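Local coordinates for N-acetylneuraminate epimerase (Escherichia coli, PDB 2UVK), which accelerates the interconversion of the alpha and beta anomers of N-acetylneuraminate (sialic acid), acting as a periplasmic kelch-repeat beta-propeller homodimer, at residues N133-D138 and H155-K160; K160-F165 and E268-G273; Y189-A194 and L214-V219; L205-A210 and P236-D241. All coordinates share one frame; numbering follows the deposited sequence.

Contact 1: N133-D138 and H155-K160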
loop_
_atom_site.group_PDB
_atom_site.type_symbol
_atom_site.label_atom_id
_atom_site.label_comp_id
_atom_site.label_asym_id
_atom_site.label_seq_id
_atom_site.Cartn_x
_atom_site.Cartn_y
_atom_site.Cartn_z
ATOM N N ASN B 133 -5.699 8.799 5.252
ATOM C CA ASN B 133 -5.501 10.209 4.840
ATOM C C ASN B 133 -6.771 10.740 4.170
ATOM O O ASN B 133 -7.121 11.920 4.337
ATOM C CB ASN B 133 -4.376 10.346 3.839
ATOM C CG ASN B 133 -2.995 10.066 4.429
ATOM O OD1 ASN B 133 -2.841 9.893 5.624
ATOM N ND2 ASN B 133 -2.013 10.009 3.559
ATOM N N GLY B 134 -7.441 9.903 3.380
ATOM C CA GLY B 134 -8.636 10.347 2.683
ATOM C C GLY B 134 -9.740 10.693 3.649
ATOM O O GLY B 134 -10.563 11.586 3.351
ATOM N N TYR B 135 -9.828 9.994 4.767
ATOM C CA TYR B 135 -10.863 10.314 5.783
ATOM C C TYR B 135 -10.704 11.762 6.250
ATOM O O TYR B 135 -11.661 12.536 6.348
ATOM C CB TYR B 135 -10.760 9.352 6.957
ATOM C CG TYR B 135 -11.733 9.584 8.082
ATOM C CD1 TYR B 135 -13.093 9.275 7.935
ATOM C CD2 TYR B 135 -11.316 10.105 9.287
ATOM C CE1 TYR B 135 -13.952 9.463 8.951
ATOM C CE2 TYR B 135 -12.175 10.303 10.327
ATOM C CZ TYR B 135 -13.512 9.993 10.157
ATOM O OH TYR B 135 -14.399 10.206 11.201
ATOM N N PHE B 136 -9.478 12.141 6.548
ATOM C CA PHE B 136 -9.237 13.511 7.021
ATOM C C PHE B 136 -9.366 14.526 5.900
ATOM O O PHE B 136 -9.777 15.682 6.159
ATOM C CB PHE B 136 -7.900 13.587 7.773
ATOM C CG PHE B 136 -7.959 12.882 9.069
ATOM C CD1 PHE B 136 -8.596 13.461 10.163
ATOM C CD2 PHE B 136 -7.464 11.594 9.199
ATOM C CE1 PHE B 136 -8.712 12.793 11.356
ATOM C CE2 PHE B 136 -7.599 10.917 10.375
ATOM C CZ PHE B 136 -8.192 11.513 11.470
ATOM N N GLU B 137 -9.045 14.150 4.662
ATOM C CA GLU B 137 -9.276 15.029 3.525
ATOM C C GLU B 137 -10.772 15.288 3.387
ATOM O O GLU B 137 -11.219 16.443 3.216
ATOM C CB GLU B 137 -8.725 14.451 2.235
ATOM C CG GLU B 137 -7.180 14.482 2.103
ATOM C CD GLU B 137 -6.680 13.695 0.887
ATOM O OE1 GLU B 137 -7.502 13.402 -0.000
ATOM O OE2 GLU B 137 -5.458 13.366 0.814
ATOM N N ASP B 138 -11.552 14.215 3.483
ATOM C CA ASP B 138 -13.022 14.337 3.362
ATOM C C ASP B 138 -13.644 15.182 4.460
ATOM O O ASP B 138 -14.483 16.071 4.187
ATOM C CB ASP B 138 -13.675 12.958 3.315
ATOM C CG ASP B 138 -13.314 12.201 2.067
ATOM O OD1 ASP B 138 -12.738 12.822 1.134
ATOM O OD2 ASP B 138 -13.641 10.988 2.015
ATOM N N HIS B 155 -19.966 5.838 5.399
ATOM C CA HIS B 155 -19.206 5.116 4.377
ATOM C C HIS B 155 -17.936 4.538 5.019
ATOM O O HIS B 155 -17.537 3.403 4.755
ATOM C CB HIS B 155 -18.760 6.019 3.251
ATOM C CG HIS B 155 -19.779 6.266 2.175
ATOM N ND1 HIS B 155 -20.579 5.273 1.652
ATOM C CD2 HIS B 155 -20.024 7.374 1.438
ATOM C CE1 HIS B 155 -21.316 5.778 0.680
ATOM N NE2 HIS B 155 -21.004 7.051 0.531
ATOM N N TYR B 156 -17.300 5.325 5.868
ATOM C CA TYR B 156 -16.002 4.896 6.437
ATOM C C TYR B 156 -16.101 3.646 7.326
ATOM O O TYR B 156 -15.250 2.745 7.252
ATOM C CB TYR B 156 -15.386 6.033 7.232
ATOM C CG TYR B 156 -13.949 5.779 7.684
ATOM C CD1 TYR B 156 -12.900 5.849 6.791
ATOM C CD2 TYR B 156 -13.675 5.520 9.018
ATOM C CE1 TYR B 156 -11.576 5.635 7.223
ATOM C CE2 TYR B 156 -12.363 5.305 9.469
ATOM C CZ TYR B 156 -11.333 5.378 8.548
ATOM O OH TYR B 156 -10.020 5.216 8.951
ATOM N N PHE B 157 -17.107 3.590 8.197
ATOM C CA PHE B 157 -17.205 2.513 9.175
ATOM C C PHE B 157 -17.986 1.283 8.691
ATOM O O PHE B 157 -17.832 0.216 9.260
ATOM C CB PHE B 157 -17.775 3.032 10.489
ATOM C CG PHE B 157 -16.864 3.963 11.205
ATOM C CD1 PHE B 157 -15.737 3.468 11.836
ATOM C CD2 PHE B 157 -17.114 5.321 11.277
ATOM C CE1 PHE B 157 -14.864 4.317 12.510
ATOM C CE2 PHE B 157 -16.232 6.168 11.939
ATOM C CZ PHE B 157 -15.112 5.652 12.564
ATOM N N ASP B 158 -18.727 1.423 7.601
ATOM C CA ASP B 158 -19.570 0.324 7.099
ATOM C C ASP B 158 -18.823 -0.472 6.033
ATOM O O ASP B 158 -19.170 -0.469 4.840
ATOM C CB ASP B 158 -20.882 0.864 6.518
ATOM C CG ASP B 158 -21.853 -0.245 6.145
ATOM O OD1 ASP B 158 -21.690 -1.370 6.662
ATOM O OD2 ASP B 158 -22.769 0.025 5.333
ATOM N N LYS B 159 -17.755 -1.128 6.464
ATOM C CA LYS B 159 -16.964 -1.958 5.566
ATOM C C LYS B 159 -16.512 -3.186 6.326
ATOM O O LYS B 159 -16.382 -3.158 7.548
ATOM C CB LYS B 159 -15.719 -1.203 5.083
ATOM C CG LYS B 159 -15.943 0.158 4.495
ATOM C CD LYS B 159 -14.626 0.733 3.932
ATOM C CE LYS B 159 -14.818 2.127 3.337
ATOM N NZ LYS B 159 -15.863 2.158 2.280
ATOM N N LYS B 160 -16.231 -4.269 5.601
ATOM C CA LYS B 160 -15.611 -5.425 6.220
ATOM C C LYS B 160 -14.149 -5.112 6.535
ATOM O O LYS B 160 -13.576 -4.219 5.917
ATOM C CB LYS B 160 -15.685 -6.644 5.299
ATOM C CG LYS B 160 -17.125 -7.214 5.125
ATOM C CD LYS B 160 -17.627 -7.865 6.422
ATOM C CE LYS B 160 -18.931 -8.662 6.271
ATOM N NZ LYS B 160 -19.260 -9.536 7.482
#
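Y135 overlaps Y156 at a slant, its CD1 lying over one face of the Y156 ring, toward the rim and 3.6 Å from Y156 CG, while Y156 CE2 lies over a face of Y135. The ring centroids are 4.3 Å apart and the planes are inclined at 34°, so the pair is neither a regular stack nor a T-shaped one, and the two side chains cross at about a right angle. Each tyrosine has CG anti to its own backbone N (chi1 179° in Y135, -171° in Y156), which sends the rings into the space between the two helices; the nearest CA atoms of the two segments, those of Y135 and Y156, lie 7.5 Å apart. A phenylalanine follows each tyrosine and extends the aromatic row at its ends. Y135 CD2 sits 3.9 Å above the centre of the F136 ring, and Y156 CD2 3.7 Å above that of F157. Across the segments F157 adds little, its CE2 being 4.5 Å from Y135 OH, and the polar end of Y135 turns instead to N153 in a hydrogen bond. F157 also stacks on Y276, and its side chain lies about 8 Å from that of E209, the predicted proton acceptor. D138 hydrogen-bonds to H104 of the second subunit. The contact thus closes helix 129-142 against helix 146-157 as a hairpin inserted between strands 120-125 and 169-174 of one propeller blade.

Contact 2: K160-F165 and E268-G273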
loop_
_atom_site.group_PDB
_atom_site.type_symbol
_atom_site.label_atom_id
_atom_site.label_comp_id
_atom_site.label_asym_id
_atom_site.label_seq_id
_atom_site.Cartn_x
_atom_site.Cartn_y
_atom_site.Cartn_z
ATOM N N LYS B 160 -16.231 -4.269 5.601
ATOM C CA LYS B 160 -15.611 -5.425 6.220
ATOM C C LYS B 160 -14.149 -5.112 6.535
ATOM O O LYS B 160 -13.576 -4.219 5.917
ATOM C CB LYS B 160 -15.685 -6.644 5.299
ATOM C CG LYS B 160 -17.125 -7.214 5.125
ATOM C CD LYS B 160 -17.627 -7.865 6.422
ATOM C CE LYS B 160 -18.931 -8.662 6.271
ATOM N NZ LYS B 160 -19.260 -9.536 7.482
ATOM N N ALA B 161 -13.568 -5.861 7.452
ATOM C CA ALA B 161 -12.192 -5.612 7.896
ATOM C C ALA B 161 -11.197 -5.598 6.727
ATOM O O ALA B 161 -10.327 -4.720 6.642
ATOM C CB ALA B 161 -11.778 -6.623 8.956
ATOM N N GLU B 162 -11.332 -6.523 5.790
ATOM C CA GLU B 162 -10.421 -6.584 4.643
ATOM C C GLU B 162 -10.405 -5.309 3.803
ATOM O O GLU B 162 -9.416 -5.046 3.124
ATOM C CB GLU B 162 -10.759 -7.737 3.666
ATOM C CG GLU B 162 -11.111 -9.072 4.236
ATOM C CD GLU B 162 -12.595 -9.145 4.564
ATOM O OE1 GLU B 162 -13.471 -9.436 3.678
ATOM O OE2 GLU B 162 -12.875 -8.891 5.720
ATOM N N ASP B 163 -11.505 -4.552 3.797
ATOM C CA ASP B 163 -11.628 -3.382 2.941
ATOM C C ASP B 163 -10.754 -2.214 3.449
ATOM O O ASP B 163 -10.655 -1.184 2.762
ATOM C CB ASP B 163 -13.074 -2.891 2.895
ATOM C CG ASP B 163 -14.030 -3.897 2.266
ATOM O OD1 ASP B 163 -13.610 -4.734 1.475
ATOM O OD2 ASP B 163 -15.228 -3.808 2.571
ATOM N N TYR B 164 -10.212 -2.352 4.655
ATOM C CA TYR B 164 -9.338 -1.296 5.226
ATOM C C TYR B 164 -7.871 -1.496 4.906
ATOM O O TYR B 164 -7.070 -0.612 5.148
ATOM C CB TYR B 164 -9.523 -1.181 6.726
ATOM C CG TYR B 164 -10.919 -0.747 7.112
ATOM C CD1 TYR B 164 -11.269 0.604 7.213
ATOM C CD2 TYR B 164 -11.919 -1.698 7.307
ATOM C CE1 TYR B 164 -12.578 0.990 7.555
ATOM C CE2 TYR B 164 -13.194 -1.327 7.652
ATOM C CZ TYR B 164 -13.525 0.007 7.770
ATOM O OH TYR B 164 -14.839 0.336 8.090
ATOM N N PHE B 165 -7.518 -2.645 4.347
ATOM C CA PHE B 165 -6.179 -2.885 3.860
ATOM C C PHE B 165 -5.145 -2.558 4.920
ATOM O O PHE B 165 -4.098 -1.964 4.616
ATOM C CB PHE B 165 -5.947 -2.164 2.554
ATOM C CG PHE B 165 -6.755 -2.724 1.428
ATOM C CD1 PHE B 165 -6.240 -3.719 0.618
ATOM C CD2 PHE B 165 -8.028 -2.258 1.172
ATOM C CE1 PHE B 165 -6.995 -4.239 -0.414
ATOM C CE2 PHE B 165 -8.782 -2.785 0.142
ATOM C CZ PHE B 165 -8.257 -3.761 -0.653
ATOM N N GLU B 268 -18.528 -9.715 18.937
ATOM C CA GLU B 268 -19.801 -10.389 18.756
ATOM C C GLU B 268 -20.660 -9.610 17.753
ATOM O O GLU B 268 -21.210 -10.213 16.839
ATOM C CB GLU B 268 -20.509 -10.584 20.090
ATOM C CG GLU B 268 -21.726 -11.499 19.992
ATOM C CD GLU B 268 -22.855 -11.017 20.869
ATOM O OE1 GLU B 268 -22.580 -10.632 22.027
ATOM O OE2 GLU B 268 -24.016 -11.016 20.388
ATOM N N ASN B 269 -20.737 -8.277 17.867
ATOM C CA ASN B 269 -21.407 -7.475 16.832
ATOM C C ASN B 269 -20.887 -7.725 15.414
ATOM O O ASN B 269 -21.659 -7.937 14.477
ATOM C CB ASN B 269 -21.298 -5.982 17.090
ATOM C CG ASN B 269 -22.013 -5.538 18.319
ATOM O OD1 ASN B 269 -22.657 -6.339 19.025
ATOM N ND2 ASN B 269 -21.926 -4.237 18.590
ATOM N N TYR B 270 -19.570 -7.680 15.224
ATOM C CA TYR B 270 -19.037 -7.962 13.910
ATOM C C TYR B 270 -19.396 -9.389 13.421
ATOM O O TYR B 270 -19.745 -9.567 12.255
ATOM C CB TYR B 270 -17.516 -7.737 13.882
ATOM C CG TYR B 270 -16.919 -7.736 12.491
ATOM C CD1 TYR B 270 -17.022 -6.620 11.659
ATOM C CD2 TYR B 270 -16.249 -8.852 12.002
ATOM C CE1 TYR B 270 -16.481 -6.619 10.389
ATOM C CE2 TYR B 270 -15.693 -8.847 10.734
ATOM C CZ TYR B 270 -15.805 -7.724 9.935
ATOM O OH TYR B 270 -15.256 -7.700 8.680
ATOM N N GLN B 271 -19.265 -10.377 14.308
ATOM C CA GLN B 271 -19.600 -11.773 13.995
ATOM C C GLN B 271 -21.067 -11.868 13.605
ATOM O O GLN B 271 -21.444 -12.708 12.776
ATOM C CB GLN B 271 -19.285 -12.697 15.181
ATOM C CG GLN B 271 -17.799 -13.012 15.345
ATOM C CD GLN B 271 -17.473 -13.763 16.625
ATOM O OE1 GLN B 271 -18.165 -13.635 17.640
ATOM N NE2 GLN B 271 -16.396 -14.543 16.587
ATOM N N ASN B 272 -21.884 -10.985 14.165
ATOM C CA ASN B 272 -23.308 -10.914 13.832
ATOM C C ASN B 272 -23.647 -10.040 12.620
ATOM O O ASN B 272 -24.818 -9.788 12.349
ATOM C CB ASN B 272 -24.112 -10.462 15.064
ATOM C CG ASN B 272 -24.105 -11.501 16.189
ATOM O OD1 ASN B 272 -23.812 -12.686 15.972
ATOM N ND2 ASN B 272 -24.433 -11.059 17.392
ATOM N N GLY B 273 -22.646 -9.586 11.866
ATOM C CA GLY B 273 -22.914 -8.859 10.614
ATOM C C GLY B 273 -23.025 -7.342 10.682
ATOM O O GLY B 273 -23.365 -6.708 9.689
HETATM O O HOH W 1 -19.774 -7.849 9.532
HETATM O O HOH W 2 -14.249 -9.876 7.655
#
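A Schellman motif with G273 as its C-prime residue ends helix 266-271, and from the last turn of that helix Y270 reaches across to the start of the 3-10 segment 161-164. Its hydroxyl accepts a nearly straight hydrogen bond from the backbone of A161, N to OH 2.8 Å with an N-H...O angle of 167°. With CG anti to the backbone N (chi1 -168°), the Y270 ring projects from its helix far enough to deliver OH to that amide. The methyl of A161 lies alongside, CB to Y270 OH 3.7 Å, and the bent chain of K160 passes the same oxygen with CD 3.3 Å away. K160 NZ ends 5.0 Å from the ring centroid, at most a weak cation-pi attraction. A firmer link is a water that accepts from K160 NZ at 2.7 Å and donates to the backbone O of Y270; the water itself lies over one face of the Y270 ring, toward the rim. At the ring's edge, in its plane, a second water joins E162 to Y270, 2.6 Å from E162 OE2 and 2.6 Å from Y270 OH. Thus the hydroxyl is gripped by a backbone amide and a water together. K211 of strand 209-211 packs on both A161 and Y270, while the 3-10 segment, following helix 146-157, meets the second subunit through D163 and the backbone of Y182 there.

Contact 3: Y189-A194 and L214-V219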
loop_
_atom_site.group_PDB
_atom_site.type_symbol
_atom_site.label_atom_id
_atom_site.label_comp_id
_atom_site.label_asym_id
_atom_site.label_seq_id
_atom_site.Cartn_x
_atom_site.Cartn_y
_atom_site.Cartn_z
ATOM N N TYR B 189 -4.046 -11.645 8.337
ATOM C CA TYR B 189 -4.441 -10.242 8.140
ATOM C C TYR B 189 -3.527 -9.345 8.963
ATOM O O TYR B 189 -2.902 -9.787 9.926
ATOM C CB TYR B 189 -5.911 -10.025 8.546
ATOM C CG TYR B 189 -6.219 -10.524 9.925
ATOM C CD1 TYR B 189 -6.061 -9.722 11.042
ATOM C CD2 TYR B 189 -6.653 -11.841 10.130
ATOM C CE1 TYR B 189 -6.305 -10.189 12.305
ATOM C CE2 TYR B 189 -6.899 -12.318 11.398
ATOM C CZ TYR B 189 -6.729 -11.499 12.497
ATOM O OH TYR B 189 -6.962 -11.991 13.756
ATOM N N GLY B 190 -3.457 -8.073 8.587
ATOM C CA GLY B 190 -2.708 -7.085 9.362
ATOM C C GLY B 190 -3.576 -6.439 10.421
ATOM O O GLY B 190 -4.791 -6.519 10.352
ATOM N N THR B 191 -2.921 -5.862 11.422
ATOM C CA THR B 191 -3.585 -5.132 12.479
ATOM C C THR B 191 -2.919 -3.761 12.647
ATOM O O THR B 191 -1.825 -3.525 12.159
ATOM C CB THR B 191 -3.435 -5.859 13.836
ATOM O OG1 THR B 191 -2.036 -5.915 14.182
ATOM C CG2 THR B 191 -4.067 -7.281 13.779
ATOM N N ALA B 192 -3.604 -2.906 13.391
ATOM C CA ALA B 192 -3.065 -1.615 13.806
ATOM C C ALA B 192 -3.100 -1.592 15.338
ATOM O O ALA B 192 -4.122 -1.844 15.940
ATOM C CB ALA B 192 -3.899 -0.479 13.208
ATOM N N GLY B 193 -1.974 -1.347 15.988
ATOM C CA GLY B 193 -1.935 -1.313 17.435
ATOM C C GLY B 193 -1.715 -2.642 18.141
ATOM O O GLY B 193 -1.998 -2.773 19.328
ATOM N N ALA B 194 -1.163 -3.619 17.425
ATOM C CA ALA B 194 -0.704 -4.848 18.079
ATOM C C ALA B 194 0.499 -4.483 18.964
ATOM O O ALA B 194 1.151 -3.432 18.762
ATOM C CB ALA B 194 -0.325 -5.912 17.062
ATOM N N LEU B 214 -12.641 -2.408 15.776
ATOM C CA LEU B 214 -12.684 -3.840 16.015
ATOM C C LEU B 214 -11.293 -4.383 16.234
ATOM O O LEU B 214 -10.432 -4.245 15.363
ATOM C CB LEU B 214 -13.269 -4.530 14.802
ATOM C CG LEU B 214 -13.338 -6.054 14.898
ATOM C CD1 LEU B 214 -14.397 -6.534 15.929
ATOM C CD2 LEU B 214 -13.588 -6.630 13.516
ATOM N N ARG B 215 -11.088 -5.002 17.382
ATOM C CA ARG B 215 -9.832 -5.642 17.707
ATOM C C ARG B 215 -9.925 -7.158 17.566
ATOM O O ARG B 215 -11.038 -7.737 17.492
ATOM C CB ARG B 215 -9.438 -5.276 19.113
ATOM C CG ARG B 215 -9.012 -3.821 19.257
ATOM C CD ARG B 215 -9.799 -3.120 20.305
ATOM N NE ARG B 215 -9.377 -1.725 20.462
ATOM C CZ ARG B 215 -9.813 -0.708 19.722
ATOM N NH1 ARG B 215 -10.657 -0.890 18.711
ATOM N NH2 ARG B 215 -9.351 0.513 19.967
ATOM N N THR B 216 -8.756 -7.774 17.545
ATOM C CA THR B 216 -8.582 -9.223 17.522
ATOM C C THR B 216 -7.922 -9.695 18.822
ATOM O O THR B 216 -7.113 -8.962 19.403
ATOM C CB THR B 216 -7.734 -9.668 16.326
ATOM O OG1 THR B 216 -7.639 -11.099 16.307
ATOM C CG2 THR B 216 -6.340 -9.100 16.397
ATOM N N ASP B 217 -8.292 -10.894 19.310
ATOM C CA ASP B 217 -7.602 -11.501 20.442
ATOM C C ASP B 217 -6.469 -12.424 19.967
ATOM O O ASP B 217 -5.842 -13.101 20.773
ATOM C CB ASP B 217 -8.586 -12.252 21.356
ATOM C CG ASP B 217 -9.196 -13.441 20.692
ATOM O OD1 ASP B 217 -9.083 -13.552 19.459
ATOM O OD2 ASP B 217 -9.797 -14.271 21.425
ATOM N N ALA B 218 -6.158 -12.375 18.667
ATOM C CA ALA B 218 -5.124 -13.223 18.104
ATOM C C ALA B 218 -3.738 -12.917 18.665
ATOM O O ALA B 218 -3.437 -11.767 19.080
ATOM C CB ALA B 218 -5.114 -13.114 16.592
ATOM N N VAL B 219 -2.881 -13.932 18.604
ATOM C CA VAL B 219 -1.477 -13.852 18.899
ATOM C C VAL B 219 -0.781 -14.590 17.788
ATOM O O VAL B 219 -1.018 -15.779 17.597
ATOM C CB VAL B 219 -1.109 -14.525 20.217
ATOM C CG1 VAL B 219 0.400 -14.500 20.454
ATOM C CG2 VAL B 219 -1.904 -13.900 21.339
#
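Y189 begins the segment by stretching its ring to T216, where Y189 OH and T216 OG1 form a 2.8 Å hydrogen bond in which either oxygen could be the donor. T216 OG1 lies at the ring's edge, near its plane, and the two side chains come from opposite directions. The same OG1 accepts from A218 N at 3.1 Å with an N-H...O angle of 156°, which makes an ST turn, so one backbone bond and one tyrosine together fix the threonine's orientation. The methyl of A218 packs against the same tyrosine hydroxyl, CB 3.6 Å from Y189 OH. After G190, T191 takes a different rotamer from T216: its CG2 is beside the backbone N and anti to the carbonyl carbon, with OG1 at chi1 63°. This directs the methyl at the second threonine, giving a T191 CG2 to T216 CG2 distance of 3.9 Å, the two side chains crossing at about a right angle. Further on, A192 is backbone hydrogen-bonded to E209, and G193 takes a positive phi. E209, outside both segments, is the predicted proton acceptor; R215 forms a salt bridge with it, and the T191 side chain is about 6 Å from its own. Such packing of a connection between blades against the segment joining two strands of the next blade belongs to the kelch beta-propeller, here beside the predicted proton acceptor.

Contact 4: L205-A210 and P236-D241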
loop_
_atom_site.group_PDB
_atom_site.type_symbol
_atom_site.label_atom_id
_atom_site.label_comp_id
_atom_site.label_asym_id
_atom_site.label_seq_id
_atom_site.Cartn_x
_atom_site.Cartn_y
_atom_site.Cartn_z
ATOM N N LEU B 205 3.224 -11.057 17.848
ATOM C CA LEU B 205 2.324 -9.918 17.527
ATOM C C LEU B 205 1.019 -10.175 18.249
ATOM O O LEU B 205 0.304 -11.125 17.924
ATOM C CB LEU B 205 2.079 -9.826 16.023
ATOM C CG LEU B 205 3.301 -9.775 15.106
ATOM C CD1 LEU B 205 2.857 -9.781 13.630
ATOM C CD2 LEU B 205 4.147 -8.557 15.400
ATOM N N ILE B 206 0.703 -9.358 19.257
ATOM C CA ILE B 206 -0.392 -9.622 20.166
ATOM C C ILE B 206 -1.543 -8.633 19.991
ATOM O O ILE B 206 -1.377 -7.421 20.191
ATOM C CB ILE B 206 0.059 -9.642 21.652
ATOM C CG1 ILE B 206 1.285 -10.570 21.856
ATOM C CG2 ILE B 206 -1.090 -10.034 22.538
ATOM C CD1 ILE B 206 1.972 -10.431 23.186
ATOM N N ASN B 207 -2.709 -9.162 19.649
ATOM C CA ASN B 207 -3.931 -8.403 19.503
ATOM C C ASN B 207 -3.795 -7.262 18.464
ATOM O O ASN B 207 -3.130 -7.457 17.451
ATOM C CB ASN B 207 -4.432 -7.897 20.871
ATOM C CG ASN B 207 -4.965 -8.991 21.781
ATOM O OD1 ASN B 207 -4.619 -10.200 21.676
ATOM N ND2 ASN B 207 -5.797 -8.576 22.696
ATOM N N GLY B 208 -4.398 -6.086 18.718
ATOM C CA GLY B 208 -4.465 -5.027 17.715
ATOM C C GLY B 208 -5.833 -4.856 17.087
ATOM O O GLY B 208 -6.706 -5.747 17.187
ATOM N N GLU B 209 -6.028 -3.738 16.405
ATOM C CA GLU B 209 -7.255 -3.517 15.642
ATOM C C GLU B 209 -7.193 -4.273 14.338
ATOM O O GLU B 209 -6.181 -4.200 13.646
ATOM C CB GLU B 209 -7.445 -2.038 15.301
ATOM C CG GLU B 209 -7.956 -1.187 16.433
ATOM C CD GLU B 209 -8.465 0.175 15.931
ATOM O OE1 GLU B 209 -7.864 0.729 15.004
ATOM O OE2 GLU B 209 -9.525 0.646 16.402
ATOM N N ALA B 210 -8.272 -5.010 13.994
ATOM C CA ALA B 210 -8.441 -5.575 12.650
ATOM C C ALA B 210 -9.072 -4.603 11.669
ATOM O O ALA B 210 -8.923 -4.743 10.474
ATOM C CB ALA B 210 -9.283 -6.875 12.684
ATOM N N PRO B 236 -4.986 -17.470 21.693
ATOM C CA PRO B 236 -5.331 -16.081 21.891
ATOM C C PRO B 236 -5.253 -15.627 23.332
ATOM O O PRO B 236 -5.130 -16.430 24.271
ATOM C CB PRO B 236 -6.764 -16.011 21.386
ATOM C CG PRO B 236 -7.290 -17.420 21.535
ATOM C CD PRO B 236 -6.148 -18.300 21.334
ATOM N N VAL B 237 -5.364 -14.306 23.490
ATOM C CA VAL B 237 -5.283 -13.680 24.783
ATOM C C VAL B 237 -6.156 -12.428 24.753
ATOM O O VAL B 237 -6.380 -11.824 23.696
ATOM C CB VAL B 237 -3.818 -13.368 25.166
ATOM C CG1 VAL B 237 -3.259 -12.274 24.266
ATOM C CG2 VAL B 237 -3.697 -12.969 26.635
ATOM N N SER B 238 -6.655 -12.067 25.923
ATOM C CA SER B 238 -7.628 -11.000 26.074
ATOM C C SER B 238 -8.916 -11.311 25.299
ATOM O O SER B 238 -9.531 -10.456 24.676
ATOM C CB SER B 238 -7.008 -9.637 25.691
ATOM O OG SER B 238 -7.612 -8.607 26.448
ATOM N N SER B 239 -9.353 -12.567 25.377
ATOM C CA SER B 239 -10.533 -12.988 24.644
ATOM C C SER B 239 -11.794 -12.569 25.393
ATOM O O SER B 239 -11.794 -12.444 26.618
ATOM C CB SER B 239 -10.548 -14.511 24.442
ATOM O OG SER B 239 -9.304 -15.016 23.986
ATOM N N PRO B 240 -12.889 -12.382 24.661
ATOM C CA PRO B 240 -13.052 -12.585 23.236
ATOM C C PRO B 240 -12.730 -11.410 22.319
ATOM O O PRO B 240 -12.491 -11.641 21.136
ATOM C CB PRO B 240 -14.544 -12.890 23.125
ATOM C CG PRO B 240 -15.136 -12.048 24.177
ATOM C CD PRO B 240 -14.161 -12.018 25.302
ATOM N N ASP B 241 -12.750 -10.191 22.859
ATOM C CA ASP B 241 -12.794 -8.974 22.036
ATOM C C ASP B 241 -11.403 -8.487 21.624
ATOM O O ASP B 241 -11.279 -7.852 20.589
ATOM C CB ASP B 241 -13.491 -7.812 22.773
ATOM C CG ASP B 241 -15.005 -7.976 22.856
ATOM O OD1 ASP B 241 -15.652 -8.126 21.800
ATOM O OD2 ASP B 241 -15.537 -7.903 23.984
#
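N207 and V237 contribute most of the buried surface. The N207 side chain crosses V237 at about a right angle and sets its amide against the V237 carbonyl, N207 CG to V237 O being 3.7 Å. The amide end also approaches the methylene of S238, whose CB lies 4.5 Å from N207 CG. I206 supplies the apolar part: its CG2 touches V237 CG1 at 3.6 Å. Two torsions bring these methyls together, since I206 CG2 stands opposite the backbone N while V237 CG1 takes the crowded position between N and the carbonyl carbon (chi1 68°). N207 and G208 occupy the place, after the second strand of a blade, where kelch repeats usually carry a double glycine, and their positive phi angles (57° and 106°) are consistent with that role. The backbone stays tied here, N207 to A218 and G208 to T216. Across the contact, residues 236-241 belong to the connection from strand 230-233 to strand 247-251, the first of the next blade. F257, on strand 254-262 of that blade, packs on I206, N207 and V237 alike. One residue past G208, the predicted proton acceptor E209 receives a hydrogen bond at OE2 from the backbone N of G213.

Contacts 3 and 4 lie close together, centres about 6 Å apart, and interlock along the chain: their segments come in the order 189-194, 205-210, 214-219, 236-241, with strands 209-211 and 214-215 neighbours in one small sheet. Contact 1 precedes them and closes before contact 2 opens at the shared K160; their centres are about 14 Å apart, joined by a probable hydrogen bond between Y164 OH and Y156 O. Contact 2, whose segments are 103 residues apart at their closest ends, encloses contacts 3 and 4 in sequence and touches both, through L214 and A210. The peripheral helical insertion, which also meets the second subunit, is thereby connected stepwise to the propeller segments around the predicted proton acceptor.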